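Kinetochore protein Mis16 (Schizosaccharomyces japonicus, PDB 4XYH) binds histone H4 and, independently of it, the CENP-A-specific chaperone Scm3, and so probably takes part in CENP-A deposition at centromeres. Local coordinates at residues P335-I340 / N393-L398; G286-P291 / Y329-S334; P144-T149 / G156-L161; T55-P60 / A137-Q142. All coordinates share one frame; numbering follows the deposited sequence.

How the contacts relate
The chain forms a seven-bladed beta-propeller, and along it the contacts come in the order 4, 3, 2, 1, each closing before the next opens. Contacts 2 and 4 join first strands of neighbouring blades, contact 1 joins loops of neighbouring blades, and contact 3 lies within one blade, in the sheet to which the 137-142 side of contact 4 also belongs; their centres are about 9 Å apart. Contacts 1 and 2, centres about 12 Å apart, touch through Asn290 ND2 on Glu338 O and Ser334 N on Ile340 O. Contacts 1 and 4, centres about 16 Å apart, touch through Asn393 and Phe59. Together they fix blade to blade and strand to strand.

Contact 1 of 4, residues P335-I340 / N393-L398; sequences PHDEPI and NNKWVL
Lys395 and Asp337 carry the polar part of this contact, a salt bridge between two loops of adjacent propeller blades. Lys395 NZ donates to Asp337 OD2 at 2.8 Å, on the syn side of the carboxylate but 30° out of its plane. A lysine suits the place because its long chain can fold: bends at chi2 (-72°) and chi3 (-54°) bring the ammonium group back to the acid.

That same folded chain makes the CH-pi contact. Lys395 CD lies over one face of the His336 ring, 4.3 Å from the centroid, and Pro335 CG over the opposite face, so the imidazole has an aliphatic group on each face, both displaced toward the rim. His336 CE1 also comes within 3.3 Å of Asn394 O, and the ring is fixed in rotation by a hydrogen bond from NE2 to Pro392 O.

Apolar packing completes the contact. Ile340 CG2 meets Trp396 CH2 at 3.7 Å, the two side chains crossing at about a right angle, and CD1 of the isoleucine touches the same ring carbon at 4.0 Å.

Both segments contain beta turns. Asp337 begins a type I turn closed by Ile340 N on Asp337 O, and Lys395 and Trp396 are the central residues of a type II turn. The first loop links strands 328-333 and 340-345, the second links strands 385-390 and 398-402. Val352 of strand 350-354 packs against both Ile340 and Trp396, while Trp390 of strand 385-390 lies against Pro335 and Ile340.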
# COMPACT_ATOMS: atom_id res chain seq x y z
N PRO A 335 -11.44 -4.72 2.38
CA PRO A 335 -11.72 -6.09 1.91
C PRO A 335 -13.08 -6.63 2.42
O PRO A 335 -13.48 -7.73 2.05
CB PRO A 335 -10.55 -6.90 2.48
CG PRO A 335 -10.21 -6.20 3.75
CD PRO A 335 -10.50 -4.71 3.51
N HIS A 336 -13.77 -5.85 3.25
CA HIS A 336 -15.02 -6.31 3.86
C HIS A 336 -16.28 -5.61 3.33
O HIS A 336 -17.37 -6.17 3.41
CB HIS A 336 -14.96 -6.15 5.38
CG HIS A 336 -13.82 -6.88 6.03
ND1 HIS A 336 -12.82 -6.24 6.72
CD2 HIS A 336 -13.53 -8.20 6.08
CE1 HIS A 336 -11.96 -7.13 7.17
NE2 HIS A 336 -12.36 -8.33 6.80
N ASP A 337 -16.14 -4.39 2.82
CA ASP A 337 -17.30 -3.58 2.42
C ASP A 337 -17.08 -2.87 1.09
O ASP A 337 -16.27 -1.95 1.01
CB ASP A 337 -17.63 -2.53 3.48
CG ASP A 337 -18.03 -3.14 4.81
OD1 ASP A 337 -19.10 -3.78 4.87
OD2 ASP A 337 -17.27 -2.99 5.79
N GLU A 338 -17.81 -3.29 0.07
CA GLU A 338 -17.63 -2.79 -1.28
C GLU A 338 -17.52 -1.24 -1.41
O GLU A 338 -16.65 -0.75 -2.11
CB GLU A 338 -18.77 -3.31 -2.16
CG GLU A 338 -18.70 -2.85 -3.61
CD GLU A 338 -19.75 -3.54 -4.48
OE1 GLU A 338 -20.35 -4.53 -4.01
OE2 GLU A 338 -19.96 -3.08 -5.63
N PRO A 339 -18.40 -0.47 -0.75
CA PRO A 339 -18.29 0.96 -1.03
C PRO A 339 -17.25 1.73 -0.20
O PRO A 339 -17.19 2.96 -0.29
CB PRO A 339 -19.70 1.47 -0.71
CG PRO A 339 -20.21 0.56 0.32
CD PRO A 339 -19.56 -0.78 0.11
N ILE A 340 -16.45 1.02 0.60
CA ILE A 340 -15.54 1.67 1.53
C ILE A 340 -14.10 1.61 1.02
O ILE A 340 -13.61 0.54 0.67
CB ILE A 340 -15.61 1.00 2.92
CG1 ILE A 340 -17.04 1.02 3.48
CG2 ILE A 340 -14.61 1.63 3.88
CD1 ILE A 340 -17.58 2.39 3.86
N ASN A 393 -8.62 -9.71 8.86
CA ASN A 393 -9.08 -10.61 9.90
C ASN A 393 -10.18 -10.03 10.77
O ASN A 393 -11.04 -10.76 11.25
CB ASN A 393 -7.90 -11.00 10.79
CG ASN A 393 -6.72 -11.54 10.00
OD1 ASN A 393 -6.87 -12.40 9.14
ND2 ASN A 393 -5.52 -11.03 10.31
N ASN A 394 -10.11 -8.73 11.02
CA ASN A 394 -11.08 -8.03 11.86
C ASN A 394 -11.77 -6.92 11.08
O ASN A 394 -11.17 -6.28 10.23
CB ASN A 394 -10.41 -7.41 13.09
CG ASN A 394 -9.74 -8.42 13.97
OD1 ASN A 394 -9.36 -9.50 13.52
ND2 ASN A 394 -9.60 -8.09 15.24
N LYS A 395 -13.03 -6.67 11.40
CA LYS A 395 -13.74 -5.56 10.81
C LYS A 395 -13.11 -4.24 11.26
O LYS A 395 -12.76 -4.08 12.42
CB LYS A 395 -15.22 -5.59 11.22
CG LYS A 395 -16.01 -6.79 10.67
CD LYS A 395 -16.24 -6.65 9.18
CE LYS A 395 -16.89 -5.31 8.86
NZ LYS A 395 -17.35 -5.20 7.45
N TRP A 396 -12.93 -3.31 10.32
CA TRP A 396 -12.58 -1.93 10.64
C TRP A 396 -11.31 -1.74 11.43
O TRP A 396 -11.23 -0.85 12.28
CB TRP A 396 -13.75 -1.26 11.38
CG TRP A 396 -14.89 -1.07 10.46
CD1 TRP A 396 -16.00 -1.85 10.36
CD2 TRP A 396 -15.01 -0.07 9.45
NE1 TRP A 396 -16.82 -1.39 9.36
CE2 TRP A 396 -16.23 -0.29 8.78
CE3 TRP A 396 -14.21 1.00 9.04
CZ2 TRP A 396 -16.67 0.51 7.74
CZ3 TRP A 396 -14.65 1.80 8.00
CH2 TRP A 396 -15.87 1.55 7.36
N VAL A 397 -10.29 -2.55 11.16
CA VAL A 397 -9.00 -2.31 11.77
C VAL A 397 -7.99 -1.93 10.70
O VAL A 397 -7.88 -2.63 9.69
CB VAL A 397 -8.50 -3.53 12.56
CG1 VAL A 397 -7.08 -3.29 13.07
CG2 VAL A 397 -9.46 -3.85 13.73
N LEU A 398 -7.26 -0.84 10.90
CA LEU A 398 -6.28 -0.40 9.91
C LEU A 398 -4.91 -0.23 10.53
O LEU A 398 -4.79 0.08 11.72
CB LEU A 398 -6.71 0.92 9.25
CG LEU A 398 -7.97 0.71 8.40
CD1 LEU A 398 -9.24 1.04 9.20
CD2 LEU A 398 -7.92 1.46 7.12

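Contact 2 of 4, residues G286-P291 / Y329-S334; sequences GVAFNP and YNVQWS
The indole of Trp333 has Asn290 over one face and Ala288 at its edge. Asn290 ND2 stands over the rim of the six-membered ring, 3.1 Å from CE3, with the amide turned 67° from the ring plane, and Asn290 CB sits above the five-membered ring, 4.0 Å from its centroid. Asn290 CG lies anti to the backbone N (chi1 -177°), which carries the amide across the indole; its ND2 bonds Glu338 O and its OD1 the amides of Phe292 and Asn293, so both ends are held. At the edge, Trp333 NE1 donates in the ring plane to Ala288 O (2.8 Å), from above the carbonyl plane. Pro291 CD packs on Trp333 CB at 3.5 Å.

Small residues suit the seam. Ala288 CB fits between Trp333 CD1 (3.6 Å) and Val331 CG1. At Gly286 a beta carbon would lie 2.6 Å from Tyr329 O, a clash, and tight against Val331 CG1. The strands run parallel, axes 6.0 Å apart, with no backbone bonds.

Each belongs to its own blade: 284-289 pairs with strand 296-301, and 328-333 with strand 340-345. On the following blade, Trp390 NE1 bonds Gln332 O.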
# COMPACT_ATOMS: atom_id res chain seq x y z
N GLY A 286 -1.16 6.24 -6.80
CA GLY A 286 -1.65 4.93 -6.41
C GLY A 286 -2.84 4.50 -7.24
O GLY A 286 -3.54 5.33 -7.84
N VAL A 287 -3.07 3.19 -7.26
CA VAL A 287 -4.18 2.62 -8.01
C VAL A 287 -4.66 1.37 -7.27
O VAL A 287 -3.86 0.65 -6.67
CB VAL A 287 -3.76 2.27 -9.46
CG1 VAL A 287 -2.57 1.32 -9.44
CG2 VAL A 287 -4.94 1.68 -10.27
N ALA A 288 -5.96 1.12 -7.30
CA ALA A 288 -6.52 0.00 -6.56
C ALA A 288 -7.84 -0.47 -7.18
O ALA A 288 -8.76 0.33 -7.40
CB ALA A 288 -6.71 0.37 -5.10
N PHE A 289 -7.90 -1.77 -7.45
CA PHE A 289 -9.12 -2.43 -7.88
C PHE A 289 -10.02 -2.74 -6.70
O PHE A 289 -9.54 -3.18 -5.65
CB PHE A 289 -8.80 -3.72 -8.61
CG PHE A 289 -8.31 -3.54 -10.01
CD1 PHE A 289 -9.08 -2.88 -10.95
CD2 PHE A 289 -7.09 -4.09 -10.40
CE1 PHE A 289 -8.63 -2.74 -12.25
CE2 PHE A 289 -6.65 -3.96 -11.70
CZ PHE A 289 -7.42 -3.28 -12.62
N ASN A 290 -11.32 -2.54 -6.87
CA ASN A 290 -12.31 -2.91 -5.87
C ASN A 290 -12.48 -4.42 -5.89
O ASN A 290 -12.67 -4.99 -6.94
CB ASN A 290 -13.64 -2.20 -6.16
CG ASN A 290 -14.72 -2.49 -5.12
OD1 ASN A 290 -15.28 -3.59 -5.08
ND2 ASN A 290 -15.04 -1.49 -4.30
N PRO A 291 -12.39 -5.06 -4.71
CA PRO A 291 -12.43 -6.53 -4.63
C PRO A 291 -13.84 -7.14 -4.79
O PRO A 291 -13.95 -8.36 -4.88
CB PRO A 291 -11.88 -6.81 -3.23
CG PRO A 291 -12.20 -5.58 -2.44
CD PRO A 291 -12.11 -4.43 -3.41
N TYR A 329 -1.45 9.75 -1.82
CA TYR A 329 -0.47 8.71 -2.10
C TYR A 329 -1.09 7.30 -2.13
O TYR A 329 -1.10 6.64 -3.15
CB TYR A 329 0.65 8.77 -1.05
CG TYR A 329 1.85 7.90 -1.35
CD1 TYR A 329 2.61 8.10 -2.50
CD2 TYR A 329 2.25 6.88 -0.47
CE1 TYR A 329 3.73 7.31 -2.78
CE2 TYR A 329 3.37 6.08 -0.74
CZ TYR A 329 4.11 6.29 -1.89
OH TYR A 329 5.22 5.51 -2.18
N ASN A 330 -1.62 6.86 -1.00
CA ASN A 330 -2.13 5.50 -0.90
C ASN A 330 -3.64 5.47 -1.17
O ASN A 330 -4.35 6.41 -0.85
CB ASN A 330 -1.82 4.90 0.48
CG ASN A 330 -0.32 4.89 0.79
OD1 ASN A 330 0.12 5.38 1.84
ND2 ASN A 330 0.47 4.33 -0.12
N VAL A 331 -4.10 4.37 -1.73
CA VAL A 331 -5.52 4.15 -1.89
C VAL A 331 -5.76 2.65 -1.72
O VAL A 331 -5.10 1.85 -2.35
CB VAL A 331 -6.03 4.67 -3.27
CG1 VAL A 331 -5.22 4.10 -4.45
CG2 VAL A 331 -7.50 4.40 -3.42
N GLN A 332 -6.67 2.28 -0.82
CA GLN A 332 -6.93 0.86 -0.55
C GLN A 332 -8.40 0.62 -0.26
O GLN A 332 -8.98 1.24 0.64
CB GLN A 332 -6.10 0.36 0.63
CG GLN A 332 -4.61 0.43 0.41
CD GLN A 332 -4.02 -0.91 0.08
OE1 GLN A 332 -3.11 -1.02 -0.76
NE2 GLN A 332 -4.52 -1.95 0.73
N TRP A 333 -8.99 -0.32 -1.00
CA TRP A 333 -10.37 -0.68 -0.78
C TRP A 333 -10.51 -1.55 0.47
O TRP A 333 -9.66 -2.39 0.73
CB TRP A 333 -10.91 -1.43 -1.99
CG TRP A 333 -10.99 -0.61 -3.21
CD1 TRP A 333 -10.08 -0.54 -4.22
CD2 TRP A 333 -12.05 0.29 -3.56
NE1 TRP A 333 -10.51 0.34 -5.19
CE2 TRP A 333 -11.71 0.86 -4.80
CE3 TRP A 333 -13.25 0.67 -2.95
CZ2 TRP A 333 -12.54 1.79 -5.45
CZ3 TRP A 333 -14.06 1.59 -3.59
CH2 TRP A 333 -13.71 2.14 -4.83
N SER A 334 -11.57 -1.35 1.24
CA SER A 334 -11.86 -2.29 2.33
C SER A 334 -12.06 -3.71 1.76
O SER A 334 -12.75 -3.89 0.76
CB SER A 334 -13.09 -1.86 3.12
OG SER A 334 -13.65 -2.95 3.85

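Contact 3 of 4, residues P144-T149 / G156-L161; sequences PDIIAT and GYIFDL
Ile147 and Phe159 face each other as a hydrogen-bonded antiparallel pair, and the side chain of Ile147 can be followed outward from there. Its CB lies 4.3 Å from Phe159 CB. CG1, anti to the carbonyl carbon (chi1 -46°), meets Leu161 CD1 at 4.0 Å, and the terminal CD1 ends against that same leucine methyl and against Phe139 CB of strand 136-140. An isoleucine suits this place because its longer CG1-CD1 arm reaches both Leu161 and Phe139.

Further along this face, Thr149 CG2 touches Phe159 CE1 at 3.7 Å. Thr149 OG1, between the backbone N and the carbonyl carbon, approaches Tyr157 CB at 3.5 Å and is bonded to His130 NE2. Leu89 of strand 87-97 packs on Ile147, Thr149 and Phe159.

The other face carries Ile146, Ala148, Ile158 and Asp160. Ile146 CG2 meets Ile158 CG2, Ile146 CD1 lies against Asp160 CG at 3.6 Å, and the small Ala148 leaves room for Ile158 CD1 at 3.8 Å. Trp190 of the next blade packs on Ile146 and Ala148. Asp160 OD1 bonds Asn162 N, and Asp145 pairs with Arg165, so both acids have partners.

In the backbone ladder the hydrogen-bonded pairs Ile147-Phe159, with two bonds of 2.8 Å, and Thr149-Tyr157, with two more, alternate with the non-hydrogen-bonded pairs Ile146-Asp160 and Ala148-Ile158; Leu161 N closes the end on Asp145 O. This is an antiparallel beta hairpin, and strands 146-150 and 156-160 are the second and third of their blade, as expected in a beta-propeller.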
# COMPACT_ATOMS: atom_id res chain seq x y z
N PRO A 144 1.47 -17.06 2.03
CA PRO A 144 2.07 -15.92 2.75
C PRO A 144 3.48 -16.14 3.28
O PRO A 144 4.07 -15.16 3.77
CB PRO A 144 1.09 -15.70 3.90
CG PRO A 144 -0.20 -16.13 3.34
CD PRO A 144 0.11 -17.34 2.52
N ASP A 145 4.02 -17.35 3.21
CA ASP A 145 5.40 -17.58 3.63
C ASP A 145 6.37 -17.06 2.58
O ASP A 145 7.57 -16.90 2.85
CB ASP A 145 5.69 -19.07 3.89
CG ASP A 145 5.09 -19.59 5.20
OD1 ASP A 145 4.95 -18.81 6.17
OD2 ASP A 145 4.78 -20.81 5.23
N ILE A 146 5.87 -16.86 1.37
CA ILE A 146 6.69 -16.32 0.29
C ILE A 146 6.52 -14.79 0.22
O ILE A 146 5.42 -14.29 -0.02
CB ILE A 146 6.31 -16.98 -1.08
CG1 ILE A 146 6.45 -18.51 -0.99
CG2 ILE A 146 7.13 -16.40 -2.20
CD1 ILE A 146 7.85 -19.00 -0.69
N ILE A 147 7.61 -14.05 0.46
CA ILE A 147 7.56 -12.57 0.45
C ILE A 147 8.36 -12.03 -0.74
O ILE A 147 9.48 -12.50 -1.01
CB ILE A 147 8.15 -11.94 1.74
CG1 ILE A 147 7.63 -12.64 3.01
CG2 ILE A 147 7.90 -10.41 1.77
CD1 ILE A 147 6.15 -12.52 3.21
N ALA A 148 7.79 -11.08 -1.47
CA ALA A 148 8.54 -10.33 -2.47
C ALA A 148 8.81 -8.93 -1.94
O ALA A 148 7.97 -8.37 -1.25
CB ALA A 148 7.79 -10.27 -3.79
N THR A 149 9.97 -8.37 -2.25
CA THR A 149 10.26 -6.97 -1.89
C THR A 149 10.92 -6.25 -3.03
O THR A 149 11.40 -6.88 -3.96
CB THR A 149 11.20 -6.82 -0.65
OG1 THR A 149 12.55 -7.07 -1.04
CG2 THR A 149 10.81 -7.74 0.49
N GLY A 156 14.48 -6.76 -7.29
CA GLY A 156 13.43 -7.40 -6.50
C GLY A 156 14.07 -8.48 -5.65
O GLY A 156 15.16 -8.95 -5.99
N TYR A 157 13.43 -8.88 -4.55
CA TYR A 157 13.92 -10.00 -3.75
C TYR A 157 12.80 -10.95 -3.34
O TYR A 157 11.65 -10.54 -3.16
CB TYR A 157 14.66 -9.50 -2.50
CG TYR A 157 15.90 -8.68 -2.82
CD1 TYR A 157 17.10 -9.31 -3.13
CD2 TYR A 157 15.86 -7.29 -2.82
CE1 TYR A 157 18.24 -8.57 -3.42
CE2 TYR A 157 17.00 -6.54 -3.12
CZ TYR A 157 18.18 -7.19 -3.42
OH TYR A 157 19.30 -6.47 -3.72
N ILE A 158 13.15 -12.22 -3.19
CA ILE A 158 12.21 -13.20 -2.69
C ILE A 158 12.72 -13.84 -1.42
O ILE A 158 13.90 -14.21 -1.32
CB ILE A 158 11.93 -14.28 -3.73
CG1 ILE A 158 11.48 -13.63 -5.05
CG2 ILE A 158 10.89 -15.24 -3.19
CD1 ILE A 158 10.09 -12.99 -5.00
N PHE A 159 11.84 -13.97 -0.44
CA PHE A 159 12.15 -14.60 0.84
C PHE A 159 11.17 -15.73 1.08
O PHE A 159 9.97 -15.57 0.84
CB PHE A 159 12.06 -13.60 1.99
CG PHE A 159 12.98 -12.41 1.87
CD1 PHE A 159 12.69 -11.37 1.00
CD2 PHE A 159 14.14 -12.33 2.65
CE1 PHE A 159 13.53 -10.26 0.91
CE2 PHE A 159 14.98 -11.23 2.56
CZ PHE A 159 14.67 -10.19 1.69
N ASP A 160 11.65 -16.89 1.54
CA ASP A 160 10.77 -17.99 1.93
C ASP A 160 10.83 -18.18 3.45
O ASP A 160 11.80 -18.75 3.95
CB ASP A 160 11.19 -19.27 1.20
CG ASP A 160 10.27 -20.45 1.49
OD1 ASP A 160 9.37 -20.36 2.37
OD2 ASP A 160 10.44 -21.49 0.83
N LEU A 161 9.82 -17.70 4.17
CA LEU A 161 9.87 -17.66 5.64
C LEU A 161 9.90 -19.06 6.25
O LEU A 161 10.34 -19.27 7.38
CB LEU A 161 8.68 -16.87 6.21
CG LEU A 161 8.60 -15.38 5.79
CD1 LEU A 161 7.50 -14.59 6.52
CD2 LEU A 161 9.94 -14.71 5.94

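Contact 4 of 4, residues T55-P60 / A137-Q142; sequences TVEWFP and ARFMPQ
This contact is a seam between two propeller blades, where Thr55, Glu57 and Phe59 meet Ala137, Arg138 and Phe139 of a first strand running roughly parallel to theirs, at 27°. Side chains and water bridge the 7.1 Å between the strand axes.

Thr55 OG1, anti to its backbone N (chi1 -177°), gathers several partners: Ala137 N donates to it at 3.1 Å, Arg138 NH1 gives a weak bond, and a water at 2.6 Å links it to Ala137 O. A hydroxyl oxygen can accept from both N-H groups while also engaging the water. Arg138 NH1 also bonds Ala137 O, while NH2 forms a salt bridge with Asp387 of a third blade.

Glu57 extends across the gap, and its OE1 takes the N-H of Phe139 on its syn lone pair at 3.1 Å. Its OE2 and Phe139 O share a second water, over the centre of the Phe139 ring. Glu57 OE2 lies 4.4 Å from Arg138 NE, so their charges may attract.

Phe139 fills the rest. Trp58 O is at its edge, 3.1 Å from CE2; Pro60 CD meets CZ tip to tip at 3.5 Å; and the Phe59 ring is nearly parallel (planes at 20°) but slid aside, centroids 5.5 Å apart, barely overlapping.

Parallel first strands of successive blades, joined by side chains and not by backbone ladders, are characteristic of beta-propellers, WD40 ones included.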
# COMPACT_ATOMS: atom_id res chain seq x y z
N THR A 55 6.78 0.42 4.34
CA THR A 55 5.78 -0.56 3.92
C THR A 55 5.11 -1.25 5.11
O THR A 55 5.72 -1.43 6.18
CB THR A 55 6.44 -1.63 3.00
OG1 THR A 55 5.44 -2.56 2.52
CG2 THR A 55 7.58 -2.40 3.76
N VAL A 56 3.85 -1.63 4.94
CA VAL A 56 3.14 -2.38 5.95
C VAL A 56 2.06 -3.21 5.28
O VAL A 56 1.43 -2.77 4.33
CB VAL A 56 2.50 -1.47 7.05
CG1 VAL A 56 1.41 -0.57 6.47
CG2 VAL A 56 1.91 -2.30 8.19
N GLU A 57 1.86 -4.43 5.78
CA GLU A 57 0.84 -5.33 5.27
C GLU A 57 0.45 -6.28 6.39
O GLU A 57 1.33 -6.80 7.09
CB GLU A 57 1.34 -6.11 4.05
CG GLU A 57 0.21 -6.69 3.20
CD GLU A 57 0.70 -7.57 2.04
OE1 GLU A 57 1.86 -8.00 2.08
OE2 GLU A 57 -0.09 -7.84 1.10
N TRP A 58 -0.85 -6.46 6.59
CA TRP A 58 -1.37 -7.46 7.54
C TRP A 58 -1.26 -8.86 6.96
O TRP A 58 -1.66 -9.08 5.81
CB TRP A 58 -2.84 -7.21 7.89
CG TRP A 58 -3.11 -5.99 8.66
CD1 TRP A 58 -3.46 -4.77 8.16
CD2 TRP A 58 -3.08 -5.85 10.07
NE1 TRP A 58 -3.65 -3.87 9.18
CE2 TRP A 58 -3.41 -4.51 10.37
CE3 TRP A 58 -2.80 -6.73 11.13
CZ2 TRP A 58 -3.48 -4.03 11.68
CZ3 TRP A 58 -2.87 -6.25 12.42
CH2 TRP A 58 -3.20 -4.91 12.68
N PHE A 59 -0.76 -9.80 7.74
CA PHE A 59 -0.85 -11.20 7.37
C PHE A 59 -2.26 -11.75 7.66
O PHE A 59 -2.89 -11.37 8.66
CB PHE A 59 0.18 -12.04 8.13
CG PHE A 59 1.59 -11.92 7.62
CD1 PHE A 59 2.01 -12.67 6.53
CD2 PHE A 59 2.50 -11.08 8.24
CE1 PHE A 59 3.32 -12.59 6.07
CE2 PHE A 59 3.82 -10.99 7.79
CZ PHE A 59 4.23 -11.75 6.70
N PRO A 60 -2.75 -12.64 6.80
CA PRO A 60 -4.02 -13.32 7.10
C PRO A 60 -3.88 -14.24 8.31
O PRO A 60 -2.80 -14.84 8.50
CB PRO A 60 -4.30 -14.15 5.83
CG PRO A 60 -3.39 -13.61 4.80
CD PRO A 60 -2.19 -13.08 5.51
N ALA A 137 7.03 -4.38 0.52
CA ALA A 137 7.07 -5.80 0.83
C ALA A 137 5.66 -6.39 0.79
O ALA A 137 4.76 -5.93 1.50
CB ALA A 137 7.71 -6.04 2.19
N ARG A 138 5.46 -7.41 -0.05
CA ARG A 138 4.15 -8.04 -0.20
C ARG A 138 4.24 -9.58 -0.16
O ARG A 138 5.11 -10.17 -0.81
CB ARG A 138 3.53 -7.59 -1.53
CG ARG A 138 3.23 -6.08 -1.62
CD ARG A 138 2.09 -5.69 -0.66
NE ARG A 138 1.72 -4.28 -0.70
CZ ARG A 138 2.14 -3.36 0.17
NH1 ARG A 138 2.97 -3.70 1.15
NH2 ARG A 138 1.73 -2.10 0.06
N PHE A 139 3.34 -10.23 0.58
CA PHE A 139 3.38 -11.69 0.69
C PHE A 139 2.59 -12.32 -0.48
O PHE A 139 1.61 -11.76 -0.95
CB PHE A 139 2.83 -12.16 2.05
CG PHE A 139 1.35 -11.85 2.27
CD1 PHE A 139 0.36 -12.60 1.65
CD2 PHE A 139 0.96 -10.81 3.12
CE1 PHE A 139 -1.00 -12.31 1.83
CE2 PHE A 139 -0.40 -10.52 3.32
CZ PHE A 139 -1.38 -11.27 2.67
N MET A 140 3.02 -13.47 -0.97
CA MET A 140 2.29 -14.13 -2.06
C MET A 140 0.92 -14.58 -1.51
O MET A 140 0.88 -15.25 -0.48
CB MET A 140 3.09 -15.31 -2.59
CG MET A 140 2.53 -15.91 -3.85
SD MET A 140 3.61 -17.18 -4.50
CE MET A 140 3.20 -18.55 -3.41
N PRO A 141 -0.19 -14.16 -2.14
CA PRO A 141 -1.50 -14.48 -1.56
C PRO A 141 -1.80 -15.98 -1.46
O PRO A 141 -2.48 -16.37 -0.52
CB PRO A 141 -2.51 -13.78 -2.49
CG PRO A 141 -1.74 -13.32 -3.67
CD PRO A 141 -0.30 -13.17 -3.23
N GLN A 142 -1.29 -16.79 -2.38
CA GLN A 142 -1.53 -18.25 -2.34
C GLN A 142 -0.66 -18.97 -1.32
O GLN A 142 -0.86 -20.15 -1.04
CB GLN A 142 -1.28 -18.86 -3.73
CG GLN A 142 -2.16 -18.30 -4.84
CD GLN A 142 -1.53 -17.10 -5.55
OE1 GLN A 142 -0.55 -16.50 -5.07
NE2 GLN A 142 -2.08 -16.76 -6.71
O HOH W 1 4.88 -4.63 4.05
O HOH W 2 0.12 -9.39 -1.14